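Local coordinates for malonyl-CoA-[acyl-carrier-protein] transacylase (Coxiella burnetii, PDB 3TQE) that probably catalyses transfer of the malonyl group from malonyl-CoA to holo-acyl carrier protein, supplying malonyl-ACP for fatty acid synthesis, at residues C105-L117 with K222-H234. Sequence-based numbering, arbitrary orientation.
With GLY (glycine), chain C.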
loop_
_atom_site.group_PDB
_atom_site.type_symbol
_atom_site.label_atom_id
_atom_site.label_comp_id
_atom_site.label_asym_id
_atom_site.label_seq_id
_atom_site.Cartn_x
_atom_site.Cartn_y
_atom_site.Cartn_z
ATOM N N CYS A 105 -0.371 12.141 4.564
ATOM C CA CYS A 105 0.285 13.163 3.770
ATOM C C CYS A 105 -0.692 14.161 3.162
ATOM O O CYS A 105 -0.346 15.314 2.963
ATOM C CB CYS A 105 1.139 12.496 2.724
ATOM S SG CYS A 105 2.487 11.547 3.463
ATOM N N ALA A 106 -1.943 13.740 2.975
ATOM C CA ALA A 106 -3.013 14.627 2.497
ATOM C C ALA A 106 -3.593 15.481 3.626
ATOM O O ALA A 106 -4.475 16.306 3.394
ATOM C CB ALA A 106 -4.156 13.788 1.886
ATOM N N GLY A 107 -3.174 15.244 4.852
ATOM C CA GLY A 107 -3.640 16.001 5.991
ATOM C C GLY A 107 -4.916 15.504 6.638
ATOM O O GLY A 107 -5.482 16.192 7.469
ATOM N N ALA A 108 -5.349 14.297 6.314
ATOM C CA ALA A 108 -6.598 13.780 6.844
ATOM C C ALA A 108 -6.401 13.145 8.211
ATOM O O ALA A 108 -7.280 13.186 9.043
ATOM C CB ALA A 108 -7.198 12.773 5.897
ATOM N N LEU A 109 -5.244 12.524 8.430
ATOM C CA LEU A 109 -4.933 11.784 9.662
ATOM C C LEU A 109 -3.649 12.316 10.252
ATOM O O LEU A 109 -2.686 12.580 9.520
ATOM C CB LEU A 109 -4.673 10.292 9.413
ATOM C CG LEU A 109 -5.746 9.421 8.819
ATOM C CD1 LEU A 109 -5.207 8.002 8.630
ATOM C CD2 LEU A 109 -6.984 9.454 9.728
ATOM N N LYS A 110 -3.627 12.457 11.567
ATOM C CA LYS A 110 -2.426 12.846 12.278
ATOM C C LYS A 110 -1.452 11.683 12.231
ATOM O O LYS A 110 -1.832 10.552 12.496
ATOM C CB LYS A 110 -2.737 13.180 13.740
ATOM C CG LYS A 110 -1.526 13.663 14.507
ATOM C CD LYS A 110 -1.864 14.195 15.892
ATOM C CE LYS A 110 -0.592 14.624 16.591
ATOM N NZ LYS A 110 -0.808 15.740 17.545
ATOM N N PHE A 111 -0.201 11.960 11.898
ATOM C CA PHE A 111 0.789 10.904 11.743
ATOM C C PHE A 111 0.858 9.956 12.935
ATOM O O PHE A 111 0.786 8.755 12.757
ATOM C CB PHE A 111 2.159 11.514 11.445
ATOM C CG PHE A 111 3.253 10.533 11.389
ATOM C CD1 PHE A 111 3.170 9.461 10.548
ATOM C CD2 PHE A 111 4.360 10.661 12.172
ATOM C CE1 PHE A 111 4.152 8.551 10.485
ATOM C CE2 PHE A 111 5.371 9.725 12.102
ATOM C CZ PHE A 111 5.254 8.676 11.268
ATOM N N GLU A 112 1.040 10.476 14.144
ATOM C CA GLU A 112 1.286 9.589 15.289
ATOM C C GLU A 112 0.022 8.774 15.602
ATOM O O GLU A 112 0.105 7.616 15.991
ATOM C CB GLU A 112 1.747 10.397 16.490
ATOM C CG GLU A 112 3.133 11.012 16.278
ATOM C CD GLU A 112 3.216 12.512 16.605
ATOM O OE1 GLU A 112 2.420 12.994 17.453
ATOM O OE2 GLU A 112 4.060 13.229 15.992
ATOM N N GLU A 113 -1.142 9.341 15.328
ATOM C CA GLU A 113 -2.381 8.582 15.472
ATOM C C GLU A 113 -2.447 7.472 14.438
ATOM O O GLU A 113 -2.836 6.339 14.730
ATOM C CB GLU A 113 -3.582 9.510 15.408
ATOM C CG GLU A 113 -3.548 10.478 16.585
ATOM C CD GLU A 113 -4.668 11.471 16.667
ATOM O OE1 GLU A 113 -5.574 11.461 15.802
ATOM O OE2 GLU A 113 -4.613 12.287 17.638
ATOM N N ALA A 114 -2.034 7.788 13.226
ATOM C CA ALA A 114 -2.013 6.793 12.170
ATOM C C ALA A 114 -1.028 5.672 12.471
ATOM O O ALA A 114 -1.291 4.525 12.140
ATOM C CB ALA A 114 -1.748 7.446 10.808
ATOM N N VAL A 115 0.112 5.999 13.055
ATOM C CA VAL A 115 1.081 4.976 13.427
ATOM C C VAL A 115 0.448 3.977 14.373
ATOM O O VAL A 115 0.573 2.754 14.200
ATOM C CB VAL A 115 2.343 5.606 14.039
ATOM C CG1 VAL A 115 3.239 4.552 14.711
ATOM C CG2 VAL A 115 3.079 6.363 12.989
ATOM N N LYS A 116 -0.220 4.489 15.396
ATOM C CA LYS A 116 -0.854 3.592 16.358
ATOM C C LYS A 116 -1.954 2.777 15.680
ATOM O O LYS A 116 -2.138 1.592 15.959
ATOM C CB LYS A 116 -1.425 4.378 17.510
ATOM C CG LYS A 116 -0.407 5.075 18.336
ATOM C CD LYS A 116 -1.069 5.740 19.527
ATOM C CE LYS A 116 -0.085 6.441 20.408
ATOM N NZ LYS A 116 -0.839 7.279 21.405
ATOM N N LEU A 117 -2.692 3.415 14.790
ATOM C CA LEU A 117 -3.795 2.767 14.138
ATOM C C LEU A 117 -3.302 1.618 13.237
ATOM O O LEU A 117 -3.918 0.561 13.178
ATOM C CB LEU A 117 -4.564 3.771 13.304
ATOM C CG LEU A 117 -5.796 3.253 12.610
ATOM C CD1 LEU A 117 -6.832 2.759 13.613
ATOM C CD2 LEU A 117 -6.333 4.344 11.717
ATOM N N LYS A 222 -12.704 6.363 16.671
ATOM C CA LYS A 222 -12.207 7.244 17.729
ATOM C C LYS A 222 -11.156 8.206 17.232
ATOM O O LYS A 222 -10.789 9.132 17.928
ATOM C CB LYS A 222 -11.614 6.421 18.869
ATOM C CG LYS A 222 -12.616 5.578 19.635
ATOM C CD LYS A 222 -11.910 4.716 20.664
ATOM C CE LYS A 222 -12.810 3.622 21.209
ATOM N NZ LYS A 222 -13.721 4.121 22.278
ATOM N N ILE A 223 -10.645 7.979 16.030
ATOM C CA ILE A 223 -9.561 8.794 15.496
ATOM C C ILE A 223 -10.151 9.970 14.727
ATOM O O ILE A 223 -11.113 9.828 14.011
ATOM C CB ILE A 223 -8.591 7.958 14.608
ATOM C CG1 ILE A 223 -7.388 8.804 14.153
ATOM C CG2 ILE A 223 -9.281 7.422 13.387
ATOM C CD1 ILE A 223 -6.267 7.994 13.446
ATOM N N SER A 224 -9.566 11.138 14.898
ATOM C CA SER A 224 -10.033 12.322 14.219
ATOM C C SER A 224 -9.605 12.292 12.778
ATOM O O SER A 224 -8.472 11.996 12.481
ATOM C CB SER A 224 -9.434 13.551 14.878
ATOM O OG SER A 224 -9.868 13.646 16.211
ATOM N N ILE A 225 -10.517 12.599 11.885
ATOM C CA ILE A 225 -10.231 12.616 10.475
ATOM C C ILE A 225 -10.655 13.945 9.919
ATOM O O ILE A 225 -11.799 14.341 10.070
ATOM C CB ILE A 225 -10.940 11.495 9.729
ATOM C CG1 ILE A 225 -10.560 10.151 10.349
ATOM C CG2 ILE A 225 -10.598 11.579 8.264
ATOM C CD1 ILE A 225 -11.254 8.935 9.749
ATOM N N ASP A 226 -9.722 14.633 9.278
ATOM C CA ASP A 226 -9.985 15.876 8.586
ATOM C C ASP A 226 -10.176 15.623 7.101
ATOM O O ASP A 226 -9.826 14.558 6.590
ATOM C CB ASP A 226 -8.837 16.835 8.808
ATOM C CG ASP A 226 -8.787 17.384 10.220
ATOM O OD1 ASP A 226 -9.792 17.293 10.947
ATOM O OD2 ASP A 226 -7.728 17.943 10.590
ATOM N N SER A 227 -10.722 16.590 6.374
ATOM C CA SER A 227 -10.901 16.377 4.950
ATOM C C SER A 227 -9.509 16.417 4.316
ATOM O O SER A 227 -8.728 17.301 4.640
ATOM C CB SER A 227 -11.828 17.409 4.295
ATOM O OG SER A 227 -13.177 17.108 4.573
ATOM N N PRO A 228 -9.213 15.468 3.426
ATOM C CA PRO A 228 -7.928 15.500 2.767
ATOM C C PRO A 228 -7.770 16.774 1.961
ATOM O O PRO A 228 -8.717 17.233 1.329
ATOM C CB PRO A 228 -7.967 14.258 1.844
ATOM C CG PRO A 228 -8.967 13.359 2.469
ATOM C CD PRO A 228 -9.997 14.302 2.989
ATOM N N LYS A 229 -6.560 17.303 1.939
ATOM C CA LYS A 229 -6.243 18.516 1.203
ATOM C C LYS A 229 -5.716 18.248 -0.208
ATOM O O LYS A 229 -5.546 19.163 -1.014
ATOM C CB LYS A 229 -5.225 19.307 2.012
ATOM C CG LYS A 229 -5.781 19.788 3.328
ATOM C CD LYS A 229 -4.859 20.789 3.973
ATOM C CE LYS A 229 -5.390 21.240 5.325
ATOM N NZ LYS A 229 -6.864 21.510 5.330
ATOM N N VAL A 230 -5.438 16.989 -0.502
ATOM C CA VAL A 230 -5.101 16.498 -1.818
ATOM C C VAL A 230 -5.990 15.266 -1.961
ATOM O O VAL A 230 -6.164 14.524 -0.990
ATOM C CB VAL A 230 -3.619 16.044 -1.887
ATOM C CG1 VAL A 230 -3.306 15.333 -3.198
ATOM C CG2 VAL A 230 -2.661 17.236 -1.642
ATOM N N PRO A 231 -6.584 15.067 -3.130
ATOM C CA PRO A 231 -7.451 13.922 -3.296
ATOM C C PRO A 231 -6.694 12.624 -3.134
ATOM O O PRO A 231 -5.618 12.479 -3.686
ATOM C CB PRO A 231 -7.970 14.043 -4.718
ATOM C CG PRO A 231 -7.548 15.318 -5.200
ATOM C CD PRO A 231 -6.550 15.931 -4.317
ATOM N N VAL A 232 -7.266 11.721 -2.352
ATOM C CA VAL A 232 -6.723 10.396 -2.147
ATOM C C VAL A 232 -7.711 9.408 -2.740
ATOM O O VAL A 232 -8.874 9.366 -2.324
ATOM C CB VAL A 232 -6.522 10.106 -0.664
ATOM C CG1 VAL A 232 -6.140 8.650 -0.488
ATOM C CG2 VAL A 232 -5.487 11.060 -0.071
ATOM N N ILE A 233 -7.286 8.657 -3.740
ATOM C CA ILE A 233 -8.152 7.700 -4.393
ATOM C C ILE A 233 -8.103 6.409 -3.603
ATOM O O ILE A 233 -7.074 5.753 -3.540
ATOM C CB ILE A 233 -7.713 7.437 -5.840
ATOM C CG1 ILE A 233 -7.627 8.716 -6.642
ATOM C CG2 ILE A 233 -8.640 6.409 -6.508
ATOM C CD1 ILE A 233 -8.803 9.518 -6.614
ATOM N N HIS A 234 -9.232 6.024 -3.028
ATOM C CA HIS A 234 -9.290 4.826 -2.198
ATOM C C HIS A 234 -9.303 3.542 -2.995
ATOM O O HIS A 234 -9.891 3.443 -4.052
ATOM C CB HIS A 234 -10.523 4.886 -1.324
ATOM C CG HIS A 234 -10.436 5.926 -0.274
ATOM N ND1 HIS A 234 -9.870 5.679 0.959
ATOM C CD2 HIS A 234 -10.773 7.238 -0.287
ATOM C CE1 HIS A 234 -9.898 6.795 1.675
ATOM N NE2 HIS A 234 -10.442 7.753 0.942
HETATM N N GLY C . -13.234 15.293 12.177
HETATM C CA GLY C . -14.578 14.643 12.047
HETATM C C GLY C . -14.515 13.187 12.440
HETATM O O GLY C . -13.419 12.725 12.826
HETATM O OXT GLY C . -15.542 12.453 12.361
HETATM O O HOH W 1 -5.872 11.774 13.118
HETATM O O HOH W 2 -7.809 11.528 17.016
#
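The flat groups joined here are the peptide carbonyls of Ala106 and Ala108, each met by a backbone N-H from residues 222-234 lying in its carbonyl plane. Lys229 N reaches Ala106 O at 2.7 Å, nearly straight (171° at the hydrogen). On Ala108 O, Asp226 N takes a lone pair at 2.8 Å, and Ile225 CA adds a C-H...O contact at 3.3 Å. The Pro228 ring rests on both alanines: its CB sits 3.8 Å from Ala106 CB and its CG touches Ala108 CB. Ala106 CB also packs on Val232 CG2, 3.6 Å away. Gly107, with positive phi, ends helix 97-105 in a Schellman motif. Leu109 lies beside Ile225, CD2 to CG1 3.7 Å, while in the conformer modelled here Ile223 CD1 sits against Glu113 CB and Leu117 CD2. Glu113 keeps CG beside its backbone N (chi1 -64°) and runs extended, bringing OE1 to two waters. One bonds to Ser224 N; the other accepts from Lys110 N, the N-cap of helix 111-128, and lies within reach of Ser224 O. Ile225 N and O both bond the bound glycine, which Arg248 also holds. The Ile225-Asp226 peptide thus works from both ends, N-H on Ala108, carbonyl on the ligand.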